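Local coordinates for SnoaL-like domain-containing protein (Burkholderia thailandensis E264, PDB 3H3H) that is of unknown function but has a SnoaL-like domain and is seen as a two-fold symmetric pair that may be its dimer, at the interface of chains A and B. Numbering follows the deposited sequence. Chains: chain A/B, uncharacterized SnoaL-like protein.

The interface of chains A and B. Residues chain A 42, 92, 100-102, 118-121; chain B 7, 82-85, 88-90.
An antiparallel beta bridge joins the C-terminal strand 115-120 of chain A to the end of strand 78-84 of chain B, in one part of a two-fold symmetric interface whose twin has the chains exchanged. SnoaL-like proteins often pair through their sheets, so this dimer is plausibly biological, although the structure alone does not prove it. The evidence for the bridge is reciprocal: A:Tyr120 N donates to B:Ala84 O at 3.0 Å, and B:Ala84 N donates to A:Tyr120 O at 2.8 Å. Both bonds are nearly straight, yet each donor stands above the acceptor's carbonyl plane. The A:Tyr120 carbonyl is gripped further by a water that also meets the amide oxygen OE1 of B:Gln7, while NE2 of the same amide adds a weak bond.

B:Leu83 has the largest buried surface of the patch, 95 Å². With CG anti to its carbonyl carbon (chi1 -56°), its CB lies against CB of A:His119, and its CD2 methyl presses on the backbone of A:Ala101, 3.5 Å from CA, closer than carbons normally pack. The same methyl touches CB of A:Leu102 and, more loosely, CE1 of A:His92, where the two side chains meet at a slant. A:His92 is held by its own chain: ND1 donates to A:Ala101 O at 2.8 Å, with this acceptor near the imidazole plane, which should fix the ring's rotation.

Next to the bridge, A:His119 reaches over B:Gly85 with CG anti to its carbonyl carbon. One imidazole face carries B:Ala90 CB, 4.1 Å above the plane and displaced from the ring centre; that methyl also abuts CD2 of A:Leu102 tightly. The ring tip, NE2, hydrogen-bonds the hydroxyl OG of B:Ser88 at 2.7 Å, bent to 131° at hydrogen and with donor and acceptor undecided; OG sits between its own backbone N and carbonyl carbon (chi1 56°).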
ATOM      1  N   PRO A  42     -11.489   2.652  -4.474  1.00 16.79           N
ATOM      2  CA  PRO A  42     -12.813   2.588  -3.906  1.00 15.79           C
ATOM      3  C   PRO A  42     -13.734   3.602  -4.554  1.00 17.99           C
ATOM      4  O   PRO A  42     -14.974   3.464  -4.492  1.00 19.02           O
ATOM      5  CB  PRO A  42     -12.586   2.882  -2.415  1.00 19.69           C
ATOM      6  CG  PRO A  42     -11.205   3.256  -2.275  1.00 18.44           C
ATOM      7  CD  PRO A  42     -10.445   3.009  -3.502  1.00 18.62           C
ATOM      8  N   HIS A  92       2.264   8.305  -0.430  1.00 14.38           N
ATOM      9  CA  HIS A  92       1.326   8.900   0.491  1.00 13.81           C
ATOM     10  C   HIS A  92       1.328  10.415   0.283  1.00 12.58           C
ATOM     11  O   HIS A  92       2.374  11.048   0.200  1.00 12.95           O
ATOM     12  CB  HIS A  92       1.743   8.521   1.920  1.00 14.77           C
ATOM     13  CG  HIS A  92       0.846   9.011   3.009  1.00 13.41           C
ATOM     14  ND1 HIS A  92      -0.528   8.975   2.932  1.00 13.00           N
ATOM     15  CD2 HIS A  92       1.145   9.476   4.249  1.00 15.31           C
ATOM     16  CE1 HIS A  92      -1.032   9.413   4.073  1.00 16.62           C
ATOM     17  NE2 HIS A  92      -0.038   9.717   4.890  1.00 16.46           N
ATOM     18  N   LEU A 100      -6.393  12.640   2.738  1.00 14.92           N
ATOM     19  CA  LEU A 100      -5.175  11.850   2.705  1.00 15.07           C
ATOM     20  C   LEU A 100      -5.386  10.646   1.810  1.00 14.55           C
ATOM     21  O   LEU A 100      -6.457   9.994   1.829  1.00 15.11           O
ATOM     22  CB  LEU A 100      -4.692  11.363   4.098  1.00 18.07           C
ATOM     23  CG  LEU A 100      -3.593  12.143   4.863  1.00 27.44           C
ATOM     24  CD1 LEU A 100      -3.811  13.582   4.745  1.00 26.51           C
ATOM     25  CD2 LEU A 100      -3.553  11.664   6.338  1.00 24.29           C
ATOM     26  N   ALA A 101      -4.309  10.296   1.131  1.00 12.12           N
ATOM     27  CA  ALA A 101      -4.382   9.296   0.106  1.00 12.96           C
ATOM     28  C   ALA A 101      -3.128   8.485   0.073  1.00 13.84           C
ATOM     29  O   ALA A 101      -2.050   8.901   0.570  1.00 14.67           O
ATOM     30  CB  ALA A 101      -4.625  10.005  -1.272  1.00 17.23           C
ATOM     31  N   LEU A 102      -3.261   7.350  -0.583  0.70 16.17           N
ATOM     32  CA  LEU A 102      -2.149   6.492  -0.790  0.70 16.29           C
ATOM     33  C   LEU A 102      -2.379   5.799  -2.107  0.70 17.96           C
ATOM     34  O   LEU A 102      -3.476   5.450  -2.513  0.70 21.52           O
ATOM     35  CB  LEU A 102      -2.013   5.497   0.333  0.70 19.19           C
ATOM     36  CG  LEU A 102      -0.838   4.544   0.167  0.70 26.57           C
ATOM     37  CD1 LEU A 102       0.359   5.111   0.960  0.70 18.14           C
ATOM     38  CD2 LEU A 102      -1.319   3.207   0.621  0.70 18.99           C
ATOM     39  N   ALA A 118      -5.521   2.478  -5.260  1.00 14.22           N
ATOM     40  CA  ALA A 118      -5.713   3.721  -4.514  1.00 13.86           C
ATOM     41  C   ALA A 118      -6.308   3.389  -3.140  1.00 13.88           C
ATOM     42  O   ALA A 118      -7.141   2.498  -3.018  1.00 15.66           O
ATOM     43  CB  ALA A 118      -6.626   4.700  -5.300  1.00 15.63           C
ATOM     44  N   HIS A 119      -5.936   4.185  -2.146  1.00 13.57           N
ATOM     45  CA  HIS A 119      -6.463   4.109  -0.786  1.00 13.16           C
ATOM     46  C   HIS A 119      -6.660   5.523  -0.303  1.00 13.10           C
ATOM     47  O   HIS A 119      -5.910   6.425  -0.674  1.00 15.58           O
ATOM     48  CB  HIS A 119      -5.530   3.376   0.222  1.00 15.86           C
ATOM     49  CG  HIS A 119      -5.150   1.983  -0.171  1.00 12.89           C
ATOM     50  ND1 HIS A 119      -4.276   1.715  -1.217  1.00 15.09           N
ATOM     51  CD2 HIS A 119      -5.412   0.801   0.423  1.00 16.00           C
ATOM     52  CE1 HIS A 119      -4.097   0.410  -1.296  1.00 15.02           C
ATOM     53  NE2 HIS A 119      -4.768  -0.175  -0.308  1.00 15.82           N
ATOM     54  N   TYR A 120      -7.696   5.731   0.496  1.00 12.65           N
ATOM     55  CA  TYR A 120      -8.041   7.032   1.040  1.00 15.05           C
ATOM     56  C   TYR A 120      -8.372   6.938   2.490  1.00 14.08           C
ATOM     57  O   TYR A 120      -8.933   5.940   2.962  1.00 13.25           O
ATOM     58  CB  TYR A 120      -9.269   7.589   0.313  1.00 14.30           C
ATOM     59  CG  TYR A 120      -8.997   7.826  -1.136  1.00 13.96           C
ATOM     60  CD1 TYR A 120      -8.291   8.933  -1.529  1.00 18.08           C
ATOM     61  CD2 TYR A 120      -9.318   6.868  -2.119  1.00 18.53           C
ATOM     62  CE1 TYR A 120      -7.960   9.156  -2.861  1.00 17.74           C
ATOM     63  CE2 TYR A 120      -8.970   7.091  -3.480  1.00 15.73           C
ATOM     64  CZ  TYR A 120      -8.287   8.203  -3.816  1.00 17.28           C
ATOM     65  OH  TYR A 120      -7.978   8.409  -5.152  1.00 23.78           O
ATOM     66  N   ALA A 121      -8.046   8.004   3.214  1.00 15.04           N
ATOM     67  CA  ALA A 121      -8.414   8.102   4.584  1.00 16.71           C
ATOM     68  C   ALA A 121      -9.886   8.520   4.632  1.00 21.64           C
ATOM     69  O   ALA A 121     -10.439   8.985   3.631  1.00 22.53           O
ATOM     70  CB  ALA A 121      -7.582   9.118   5.292  1.00 19.67           C
TER
ATOM     71  N   GLN B   7     -14.395   2.262   6.917  0.50 25.45           N
ATOM     72  CA  GLN B   7     -13.429   2.947   7.764  0.50 26.87           C
ATOM     73  C   GLN B   7     -13.577   2.408   9.206  0.50 26.98           C
ATOM     74  O   GLN B   7     -12.586   2.327   9.926  0.50 29.49           O
ATOM     75  CB  GLN B   7     -13.563   4.464   7.696  0.50 29.22           C
ATOM     76  CG  GLN B   7     -12.195   5.173   7.568  0.50 26.29           C
ATOM     77  CD  GLN B   7     -11.615   5.120   6.160  0.50 34.34           C
ATOM     78  OE1 GLN B   7     -12.341   4.946   5.180  0.50 42.45           O
ATOM     79  NE2 GLN B   7     -10.298   5.303   6.049  0.50 34.42           N
ATOM     80  N   THR B  82      -4.204   5.420   8.647  1.00 12.02           N
ATOM     81  CA  THR B  82      -4.718   4.257   7.969  1.00 12.77           C
ATOM     82  C   THR B  82      -5.554   4.725   6.790  1.00 12.38           C
ATOM     83  O   THR B  82      -6.356   5.668   6.932  1.00 14.81           O
ATOM     84  CB  THR B  82      -5.598   3.419   8.880  1.00 17.47           C
ATOM     85  OG1 THR B  82      -4.762   2.694   9.772  1.00 20.37           O
ATOM     86  CG2 THR B  82      -6.331   2.389   8.068  1.00 22.36           C
ATOM     87  N   LEU B  83      -5.392   4.057   5.667  1.00 11.66           N
ATOM     88  CA  LEU B  83      -6.127   4.441   4.457  1.00 11.60           C
ATOM     89  C   LEU B  83      -6.791   3.193   3.920  1.00 12.20           C
ATOM     90  O   LEU B  83      -6.237   2.107   4.009  1.00 15.03           O
ATOM     91  CB  LEU B  83      -5.197   5.021   3.442  1.00 13.06           C
ATOM     92  CG  LEU B  83      -4.414   6.216   4.011  1.00 15.41           C
ATOM     93  CD1 LEU B  83      -3.024   5.750   4.517  1.00 13.43           C
ATOM     94  CD2 LEU B  83      -4.277   7.277   2.933  1.00 14.32           C
ATOM     95  N   ALA B  84      -8.005   3.345   3.443  1.00  9.24           N
ATOM     96  CA  ALA B  84      -8.796   2.188   2.995  1.00 11.53           C
ATOM     97  C   ALA B  84      -8.891   2.140   1.489  1.00 10.96           C
ATOM     98  O   ALA B  84      -9.150   3.133   0.842  1.00  9.57           O
ATOM     99  CB  ALA B  84     -10.219   2.266   3.612  1.00 12.02           C
ATOM    100  N   GLY B  85      -8.754   0.927   0.952  1.00 13.36           N
ATOM    101  CA  GLY B  85      -8.950   0.682  -0.462  1.00 12.29           C
ATOM    102  C   GLY B  85     -10.156  -0.194  -0.735  1.00 15.74           C
ATOM    103  O   GLY B  85     -11.182  -0.084  -0.087  1.00 19.19           O
ATOM    104  N   SER B  88      -8.486  -3.731   0.713  1.00 15.80           N
ATOM    105  CA  SER B  88      -7.248  -3.577   1.459  1.00 12.67           C
ATOM    106  C   SER B  88      -7.274  -2.363   2.387  1.00 12.66           C
ATOM    107  O   SER B  88      -8.096  -1.414   2.197  1.00 13.14           O
ATOM    108  CB  SER B  88      -6.068  -3.491   0.522  1.00 14.53           C
ATOM    109  OG  SER B  88      -6.185  -2.462  -0.446  1.00 18.13           O
ATOM    110  N   VAL B  89      -6.418  -2.447   3.397  1.00 11.76           N
ATOM    111  CA  VAL B  89      -6.162  -1.369   4.339  1.00 12.69           C
ATOM    112  C   VAL B  89      -4.673  -1.117   4.266  1.00 15.11           C
ATOM    113  O   VAL B  89      -3.883  -2.052   4.180  1.00 13.97           O
ATOM    114  CB  VAL B  89      -6.585  -1.771   5.756  1.00 16.53           C
ATOM    115  CG1 VAL B  89      -6.136  -0.791   6.800  1.00 18.06           C
ATOM    116  CG2 VAL B  89      -8.137  -1.879   5.810  1.00 19.20           C
ATOM    117  N   ALA B  90      -4.278   0.136   4.321  1.00 11.98           N
ATOM    118  CA  ALA B  90      -2.858   0.493   4.356  1.00  8.99           C
ATOM    119  C   ALA B  90      -2.597   1.143   5.668  1.00 13.68           C
ATOM    120  O   ALA B  90      -3.282   2.116   6.017  1.00 13.62           O
ATOM    121  CB  ALA B  90      -2.510   1.498   3.240  1.00 11.16           C
TER
HETATM  122  O   HOH W   1     -11.637   6.045   3.003  1.00 33.67           O